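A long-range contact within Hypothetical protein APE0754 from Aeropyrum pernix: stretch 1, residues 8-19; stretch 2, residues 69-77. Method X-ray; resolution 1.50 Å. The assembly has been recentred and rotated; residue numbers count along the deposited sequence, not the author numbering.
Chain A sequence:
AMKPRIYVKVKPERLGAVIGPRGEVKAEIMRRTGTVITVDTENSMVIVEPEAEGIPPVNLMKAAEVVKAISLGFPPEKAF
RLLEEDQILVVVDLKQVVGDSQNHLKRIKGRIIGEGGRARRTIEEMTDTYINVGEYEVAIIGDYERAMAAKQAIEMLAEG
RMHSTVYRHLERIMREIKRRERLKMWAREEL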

# COMPACT_ATOMS: atom_id res chain seq x y z
N VAL A 8 0.33 -15.17 -4.07
CA VAL A 8 -0.17 -13.82 -4.29
C VAL A 8 -0.73 -13.71 -5.70
O VAL A 8 0.01 -13.84 -6.68
CB VAL A 8 0.96 -12.78 -4.11
CG1 VAL A 8 0.41 -11.37 -4.29
CG2 VAL A 8 1.59 -12.94 -2.74
N LYS A 9 -2.03 -13.47 -5.80
CA LYS A 9 -2.66 -13.31 -7.11
C LYS A 9 -2.29 -11.93 -7.61
O LYS A 9 -2.45 -10.94 -6.89
CB LYS A 9 -4.18 -13.43 -6.99
CG LYS A 9 -4.92 -13.30 -8.33
CD LYS A 9 -4.56 -14.45 -9.28
CE LYS A 9 -5.14 -14.22 -10.67
NZ LYS A 9 -4.62 -12.97 -11.29
N VAL A 10 -1.78 -11.84 -8.83
CA VAL A 10 -1.38 -10.55 -9.38
C VAL A 10 -2.27 -10.17 -10.56
O VAL A 10 -2.63 -11.03 -11.37
CB VAL A 10 0.10 -10.58 -9.83
CG1 VAL A 10 0.47 -9.29 -10.54
CG2 VAL A 10 1.01 -10.79 -8.61
N LYS A 11 -2.66 -8.90 -10.64
CA LYS A 11 -3.48 -8.45 -11.76
C LYS A 11 -2.66 -8.75 -13.01
O LYS A 11 -1.49 -8.39 -13.09
CB LYS A 11 -3.75 -6.94 -11.65
CG LYS A 11 -4.56 -6.53 -10.42
CD LYS A 11 -4.89 -5.03 -10.43
CE LYS A 11 -5.54 -4.55 -9.13
NZ LYS A 11 -6.90 -5.13 -8.88
N PRO A 12 -3.26 -9.43 -14.00
CA PRO A 12 -2.53 -9.76 -15.23
C PRO A 12 -1.75 -8.60 -15.84
O PRO A 12 -0.61 -8.77 -16.29
CB PRO A 12 -3.64 -10.27 -16.15
CG PRO A 12 -4.60 -10.90 -15.20
CD PRO A 12 -4.66 -9.89 -14.07
N GLU A 13 -2.36 -7.42 -15.84
CA GLU A 13 -1.74 -6.22 -16.41
C GLU A 13 -0.56 -5.69 -15.59
O GLU A 13 0.11 -4.75 -16.01
CB GLU A 13 -2.80 -5.11 -16.57
CG GLU A 13 -3.42 -4.63 -15.25
CD GLU A 13 -4.72 -5.35 -14.89
OE1 GLU A 13 -4.82 -6.59 -15.07
OE2 GLU A 13 -5.64 -4.67 -14.39
N ARG A 14 -0.30 -6.30 -14.43
CA ARG A 14 0.81 -5.85 -13.59
C ARG A 14 1.89 -6.91 -13.41
O ARG A 14 2.88 -6.67 -12.73
CB ARG A 14 0.29 -5.42 -12.22
CG ARG A 14 -0.58 -4.18 -12.24
CD ARG A 14 0.23 -2.98 -12.65
NE ARG A 14 1.11 -2.54 -11.58
CZ ARG A 14 2.13 -1.70 -11.74
NH1 ARG A 14 2.40 -1.21 -12.95
NH2 ARG A 14 2.86 -1.33 -10.70
N LEU A 15 1.71 -8.08 -14.02
CA LEU A 15 2.69 -9.16 -13.86
C LEU A 15 4.07 -8.74 -14.34
O LEU A 15 5.09 -9.13 -13.77
CB LEU A 15 2.22 -10.41 -14.60
CG LEU A 15 2.93 -11.71 -14.21
CD1 LEU A 15 2.82 -11.94 -12.70
CD2 LEU A 15 2.32 -12.87 -14.97
N GLY A 16 4.11 -7.93 -15.40
CA GLY A 16 5.39 -7.46 -15.91
C GLY A 16 6.09 -6.54 -14.92
O GLY A 16 7.32 -6.54 -14.82
N ALA A 17 5.30 -5.76 -14.19
CA ALA A 17 5.88 -4.84 -13.22
C ALA A 17 6.43 -5.61 -12.03
O ALA A 17 7.43 -5.21 -11.43
CB ALA A 17 4.82 -3.84 -12.75
N VAL A 18 5.77 -6.71 -11.69
CA VAL A 18 6.21 -7.54 -10.57
C VAL A 18 7.52 -8.26 -10.90
O VAL A 18 8.43 -8.33 -10.08
CB VAL A 18 5.14 -8.58 -10.20
CG1 VAL A 18 5.70 -9.58 -9.19
CG2 VAL A 18 3.92 -7.87 -9.62
N ILE A 19 7.61 -8.79 -12.12
CA ILE A 19 8.81 -9.49 -12.56
C ILE A 19 9.95 -8.50 -12.83
O ILE A 19 11.08 -8.70 -12.39
CB ILE A 19 8.53 -10.30 -13.86
CG1 ILE A 19 7.42 -11.33 -13.61
CG2 ILE A 19 9.81 -10.99 -14.33
CD1 ILE A 19 6.85 -11.94 -14.88
N ALA A 69 1.58 -4.96 -3.35
CA ALA A 69 1.60 -3.51 -3.57
C ALA A 69 1.85 -3.16 -5.05
O ALA A 69 1.25 -2.22 -5.58
CB ALA A 69 2.66 -2.86 -2.68
N ILE A 70 2.74 -3.89 -5.71
CA ILE A 70 3.02 -3.64 -7.12
C ILE A 70 1.80 -4.02 -7.96
O ILE A 70 1.43 -3.32 -8.90
CB ILE A 70 4.26 -4.43 -7.60
CG1 ILE A 70 5.50 -3.91 -6.87
CG2 ILE A 70 4.42 -4.32 -9.13
CD1 ILE A 70 6.74 -4.76 -7.06
N SER A 71 1.18 -5.13 -7.60
CA SER A 71 -0.03 -5.60 -8.29
C SER A 71 -1.13 -4.53 -8.20
O SER A 71 -1.86 -4.29 -9.16
CB SER A 71 -0.52 -6.90 -7.65
OG SER A 71 -1.71 -7.36 -8.27
N LEU A 72 -1.23 -3.89 -7.04
CA LEU A 72 -2.23 -2.85 -6.81
C LEU A 72 -1.98 -1.56 -7.60
O LEU A 72 -2.88 -0.72 -7.73
CB LEU A 72 -2.33 -2.53 -5.32
CG LEU A 72 -3.04 -3.61 -4.50
CD1 LEU A 72 -2.83 -3.36 -3.02
CD2 LEU A 72 -4.53 -3.62 -4.84
N GLY A 73 -0.77 -1.39 -8.12
CA GLY A 73 -0.49 -0.20 -8.90
C GLY A 73 0.77 0.58 -8.55
O GLY A 73 1.22 1.41 -9.34
N PHE A 74 1.34 0.33 -7.38
CA PHE A 74 2.55 1.02 -6.96
C PHE A 74 3.76 0.61 -7.79
O PHE A 74 3.93 -0.56 -8.12
CB PHE A 74 2.91 0.70 -5.50
CG PHE A 74 2.19 1.54 -4.48
CD1 PHE A 74 2.44 2.91 -4.39
CD2 PHE A 74 1.31 0.95 -3.58
CE1 PHE A 74 1.82 3.68 -3.41
CE2 PHE A 74 0.68 1.72 -2.59
CZ PHE A 74 0.94 3.09 -2.51
N PRO A 75 4.61 1.58 -8.18
CA PRO A 75 5.79 1.19 -8.95
C PRO A 75 6.69 0.47 -7.93
O PRO A 75 6.62 0.75 -6.72
CB PRO A 75 6.37 2.53 -9.41
CG PRO A 75 5.87 3.50 -8.38
CD PRO A 75 4.45 3.04 -8.16
N PRO A 76 7.54 -0.47 -8.38
CA PRO A 76 8.42 -1.18 -7.46
C PRO A 76 9.15 -0.31 -6.44
O PRO A 76 9.20 -0.63 -5.25
CB PRO A 76 9.38 -1.90 -8.39
CG PRO A 76 8.48 -2.25 -9.53
CD PRO A 76 7.70 -0.97 -9.76
N GLU A 77 9.73 0.80 -6.90
CA GLU A 77 10.47 1.69 -6.04
C GLU A 77 9.68 2.14 -4.82
O GLU A 77 10.24 2.27 -3.73
CB GLU A 77 10.94 2.92 -6.83
CG GLU A 77 11.96 2.64 -7.95
CD GLU A 77 11.36 1.92 -9.16
OE1 GLU A 77 10.14 2.05 -9.42
OE2 GLU A 77 12.12 1.24 -9.88

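Stretch 1 leaves a strand after Lys9, passes through a turn and runs on into a helix that includes Leu15 to Ile19; stretch 2 is the C-terminal end of one helix, a turn, and the start of the next. The backbones come nearest at Val10 and Ser71, whose CA atoms lie 5.2 Å apart, and again at Val18 and Ile70, whose CA atoms are 6.1 Å apart. Together the stretches bury 442 Å², and the polar part of this contact rests on two donor residues, Lys11 and Arg14.

The first polar link uses a backbone donor. Lys11 N, just past the strand, gives its hydrogen to Ser71 OG at 3.0 Å, with an N-H...O angle of 166°, close to linear. Ser71 adopts the t rotamer, and its hydroxyl also packs against Val10, with OG 3.4 Å from Val10 CA. The amide is thus satisfied by a side chain from a residue sixty positions away. The Lys11 carbonyl is used locally: Arg14 N donates to Lys11 O at 2.8 Å, closing a turn. Lys11 NZ is satisfied elsewhere in the structure.

Arg14 supplies the second link. Its CA-to-CB bond points toward stretch 2, and three successive m torsions fold the chain so that the guanidinium reaches the helix end. There, Phe74 N bonds to Ala69 O and not to Ile70 O, so Ile70 O keeps only the i+3 amide of Gly73 N (3.0 Å) and has room for the guanidinium. Arg14 NE donates to Ile70 O at 2.8 Å and 154°, and Arg14 NH2 donates to the same oxygen at 3.0 Å and a more bent 138°, so three N-H groups converge on it. Proximity alone does not make a bond: Arg14 NH2 lies 3.5 Å from Gly73 O, but that oxygen sits over the guanidinium face, where the angle is poor. Phe74 O is near the guanidinium plane, 2.9 Å from Arg14 NH2.

The turn that presents these carbonyls is a Schellman motif, made by Phe74 N to Ala69 O at 3.1 Å and the Gly73 N to Ile70 O bond; Gly73 N also makes a weak bond to Ala69 O at 3.3 Å. Gly73 has phi 131° and psi -16°, angles at which a CB would jam against the preceding carbonyl oxygen.

Apolar packing completes the contact: Ile70 CG2 meets Val18 CG2 at 3.6 Å and Ala17 CB at 3.7 Å. Ile70 CG2 also touches Arg14 NH2 at 3.7 Å, and Pro76 CG lies against the carbonyl Ala17 O at 3.7 Å.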